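Local coordinates for D-psicose 3-epimerase (Agrobacterium tumefaciens, PDB 2HK0), which interconverts D-fructose and D-psicose by epimerisation at C3, in a metal-dependent reaction, at residues L172-N177 with N208-S213. Sequence-based numbering, arbitrary orientation.
Sequences LNRFEN and NIEEDS
E210, the last residue of helix 204-210, reaches out to R174 in the loop that follows barrel strand 166-170, and its carboxylate is taken up by both side chain and backbone. The guanidinium grips it side-on: NE of R174 donates to the syn lone pair of E210 OE2 at 2.9 Å, a nearly straight bond (169°), and R174 NH2 meets E210 OE1 at 3.0 Å. The two flat groups lie almost in one plane, 13° apart. A third donor, the backbone N of R174, comes from above the carboxylate plane and reaches E210 OE2 at 2.8 Å. R174 can bring both donors to one oxygen with CG set between its backbone N and carbonyl carbon (chi1 67°) and the chain bent at chi3. One residue earlier on the helix, I209 packs its CD1 against CB of N173 at 3.6 Å, and the same methyl also touches CG and ND2 of the N173 amide. That amide is itself tied down: OD1 accepts from F175 N at 2.7 Å in an Asx turn, while ND2 donates to E176 OE2 and to ND1 of H206, on helix 204-210. At the subunit interface, E210 OE1 also pairs with R281 of the second subunit, and I209 touches its own counterpart there. Two arginines and a backbone N-H around the buried carboxylate would favour its charged form, and through this one group E210 joins the loop, the helix end and the neighbouring subunit.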
ATOM      1  N   LEU A 172      -3.396 -18.603 -13.544  1.00 17.74           N
ATOM      2  CA  LEU A 172      -1.945 -18.584 -13.286  1.00 17.59           C
ATOM      3  C   LEU A 172      -1.180 -17.444 -13.963  1.00 16.88           C
ATOM      4  O   LEU A 172      -1.685 -16.809 -14.887  1.00 15.33           O
ATOM      5  CB  LEU A 172      -1.332 -19.908 -13.745  1.00 17.38           C
ATOM      6  CG  LEU A 172      -1.847 -21.187 -13.096  1.00 18.03           C
ATOM      7  CD1 LEU A 172      -1.316 -22.397 -13.880  1.00 19.95           C
ATOM      8  CD2 LEU A 172      -1.396 -21.245 -11.649  1.00 17.39           C
ATOM      9  N   ASN A 173       0.051 -17.200 -13.514  1.00 15.70           N
ATOM     10  CA  ASN A 173       0.861 -16.136 -14.104  1.00 15.24           C
ATOM     11  C   ASN A 173       1.411 -16.560 -15.471  1.00 15.93           C
ATOM     12  O   ASN A 173       1.500 -17.745 -15.773  1.00 16.64           O
ATOM     13  CB  ASN A 173       2.003 -15.751 -13.158  1.00 15.88           C
ATOM     14  CG  ASN A 173       3.089 -16.810 -13.088  1.00 18.04           C
ATOM     15  OD1 ASN A 173       3.847 -17.011 -14.048  1.00 18.62           O
ATOM     16  ND2 ASN A 173       3.168 -17.495 -11.955  1.00 14.46           N
ATOM     17  N   ARG A 174       1.783 -15.581 -16.285  1.00 15.61           N
ATOM     18  CA  ARG A 174       2.285 -15.820 -17.635  1.00 17.23           C
ATOM     19  C   ARG A 174       3.383 -16.885 -17.785  1.00 18.80           C
ATOM     20  O   ARG A 174       3.494 -17.517 -18.831  1.00 17.43           O
ATOM     21  CB  ARG A 174       2.804 -14.505 -18.222  1.00 18.10           C
ATOM     22  CG  ARG A 174       4.044 -13.982 -17.513  1.00 16.60           C
ATOM     23  CD  ARG A 174       4.358 -12.560 -17.982  1.00 19.00           C
ATOM     24  NE  ARG A 174       3.242 -11.662 -17.677  1.00 17.37           N
ATOM     25  CZ  ARG A 174       3.102 -10.457 -18.202  1.00 18.58           C
ATOM     26  NH1 ARG A 174       4.014 -10.002 -19.055  1.00 17.06           N
ATOM     27  NH2 ARG A 174       2.041  -9.725 -17.899  1.00 18.49           N
ATOM     28  N   PHE A 175       4.209 -17.065 -16.764  1.00 17.73           N
ATOM     29  CA  PHE A 175       5.290 -18.051 -16.854  1.00 19.73           C
ATOM     30  C   PHE A 175       4.821 -19.505 -16.727  1.00 20.20           C
ATOM     31  O   PHE A 175       5.551 -20.418 -17.106  1.00 19.93           O
ATOM     32  CB  PHE A 175       6.348 -17.758 -15.781  1.00 17.92           C
ATOM     33  CG  PHE A 175       6.965 -16.388 -15.903  1.00 19.60           C
ATOM     34  CD1 PHE A 175       7.950 -16.135 -16.857  1.00 18.06           C
ATOM     35  CD2 PHE A 175       6.551 -15.349 -15.071  1.00 16.37           C
ATOM     36  CE1 PHE A 175       8.522 -14.855 -16.979  1.00 21.02           C
ATOM     37  CE2 PHE A 175       7.108 -14.079 -15.182  1.00 19.86           C
ATOM     38  CZ  PHE A 175       8.099 -13.823 -16.137  1.00 18.12           C
ATOM     39  N   GLU A 176       3.600 -19.714 -16.229  1.00 19.46           N
ATOM     40  CA  GLU A 176       3.083 -21.064 -16.006  1.00 19.27           C
ATOM     41  C   GLU A 176       1.873 -21.442 -16.859  1.00 21.58           C
ATOM     42  O   GLU A 176       1.535 -22.616 -16.979  1.00 23.72           O
ATOM     43  CB  GLU A 176       2.775 -21.240 -14.499  1.00 20.88           C
ATOM     44  CG  GLU A 176       4.020 -21.003 -13.632  1.00 23.71           C
ATOM     45  CD  GLU A 176       3.779 -21.132 -12.132  1.00 26.83           C
ATOM     46  OE1 GLU A 176       3.248 -22.168 -11.697  1.00 26.84           O
ATOM     47  OE2 GLU A 176       4.132 -20.193 -11.385  1.00 23.74           O
ATOM     48  N   ASN A 177       1.192 -20.462 -17.438  1.00 20.07           N
ATOM     49  CA  ASN A 177       0.061 -20.773 -18.310  1.00 18.06           C
ATOM     50  C   ASN A 177      -0.108 -19.614 -19.272  1.00 19.53           C
ATOM     51  O   ASN A 177       0.233 -18.467 -18.952  1.00 17.90           O
ATOM     52  CB  ASN A 177      -1.234 -21.015 -17.520  1.00 16.79           C
ATOM     53  CG  ASN A 177      -2.347 -21.609 -18.391  1.00 20.06           C
ATOM     54  OD1 ASN A 177      -3.220 -20.900 -18.869  1.00 16.62           O
ATOM     55  ND2 ASN A 177      -2.300 -22.927 -18.605  1.00 21.83           N
ATOM     56  N   ASN A 208      -0.496 -11.405  -7.964  1.00 14.29           N
ATOM     57  CA  ASN A 208       0.540 -10.400  -7.735  1.00 13.42           C
ATOM     58  C   ASN A 208       1.252 -10.011  -9.023  1.00 15.27           C
ATOM     59  O   ASN A 208       1.700  -8.880  -9.173  1.00 15.37           O
ATOM     60  CB  ASN A 208       1.574 -10.903  -6.719  1.00 14.95           C
ATOM     61  CG  ASN A 208       2.569  -9.822  -6.324  1.00 16.92           C
ATOM     62  OD1 ASN A 208       2.185  -8.794  -5.769  1.00 16.77           O
ATOM     63  ND2 ASN A 208       3.845 -10.045  -6.619  1.00 15.61           N
ATOM     64  N   ILE A 209       1.364 -10.946  -9.953  1.00 15.93           N
ATOM     65  CA  ILE A 209       2.038 -10.642 -11.202  1.00 16.11           C
ATOM     66  C   ILE A 209       1.090 -10.064 -12.264  1.00 19.29           C
ATOM     67  O   ILE A 209       1.325  -8.972 -12.797  1.00 18.03           O
ATOM     68  CB  ILE A 209       2.693 -11.903 -11.787  1.00 18.52           C
ATOM     69  CG1 ILE A 209       3.747 -12.442 -10.809  1.00 17.46           C
ATOM     70  CG2 ILE A 209       3.287 -11.593 -13.180  1.00 17.34           C
ATOM     71  CD1 ILE A 209       4.320 -13.799 -11.198  1.00 14.99           C
ATOM     72  N   GLU A 210      -0.007 -10.774 -12.523  1.00 16.39           N
ATOM     73  CA  GLU A 210      -0.933 -10.395 -13.588  1.00 16.28           C
ATOM     74  C   GLU A 210      -2.037  -9.360 -13.363  1.00 16.27           C
ATOM     75  O   GLU A 210      -2.366  -8.608 -14.278  1.00 15.41           O
ATOM     76  CB  GLU A 210      -1.591 -11.669 -14.130  1.00 17.09           C
ATOM     77  CG  GLU A 210      -0.600 -12.739 -14.581  1.00 18.81           C
ATOM     78  CD  GLU A 210       0.349 -12.254 -15.675  1.00 20.71           C
ATOM     79  OE1 GLU A 210       0.028 -11.252 -16.360  1.00 19.48           O
ATOM     80  OE2 GLU A 210       1.412 -12.883 -15.858  1.00 17.39           O
ATOM     81  N   GLU A 211      -2.604  -9.308 -12.168  1.00 15.02           N
ATOM     82  CA  GLU A 211      -3.737  -8.414 -11.939  1.00 16.38           C
ATOM     83  C   GLU A 211      -3.481  -6.937 -11.751  1.00 17.44           C
ATOM     84  O   GLU A 211      -2.478  -6.513 -11.159  1.00 17.52           O
ATOM     85  CB  GLU A 211      -4.558  -8.894 -10.741  1.00 13.96           C
ATOM     86  CG  GLU A 211      -5.038 -10.357 -10.805  1.00 17.13           C
ATOM     87  CD  GLU A 211      -6.167 -10.588 -11.814  1.00 17.55           C
ATOM     88  OE1 GLU A 211      -6.732  -9.600 -12.346  1.00 15.37           O
ATOM     89  OE2 GLU A 211      -6.491 -11.768 -12.054  1.00 16.06           O
ATOM     90  N   ASP A 212      -4.435  -6.154 -12.232  1.00 16.48           N
ATOM     91  CA  ASP A 212      -4.402  -4.707 -12.084  1.00 19.79           C
ATOM     92  C   ASP A 212      -4.716  -4.359 -10.613  1.00 19.28           C
ATOM     93  O   ASP A 212      -4.115  -3.447 -10.037  1.00 19.33           O
ATOM     94  CB  ASP A 212      -5.453  -4.058 -13.006  1.00 20.42           C
ATOM     95  CG  ASP A 212      -5.550  -2.551 -12.806  1.00 24.92           C
ATOM     96  OD1 ASP A 212      -4.495  -1.879 -12.763  1.00 22.74           O
ATOM     97  OD2 ASP A 212      -6.683  -2.031 -12.705  1.00 27.17           O
ATOM     98  N   SER A 213      -5.653  -5.094 -10.014  1.00 18.69           N
ATOM     99  CA  SER A 213      -6.063  -4.866  -8.622  1.00 17.22           C
ATOM    100  C   SER A 213      -6.530  -6.168  -7.949  1.00 17.35           C
ATOM    101  O   SER A 213      -7.355  -6.890  -8.508  1.00 16.33           O
ATOM    102  CB  SER A 213      -7.200  -3.832  -8.581  1.00 18.73           C
ATOM    103  OG  SER A 213      -7.884  -3.868  -7.332  1.00 19.54           O
TER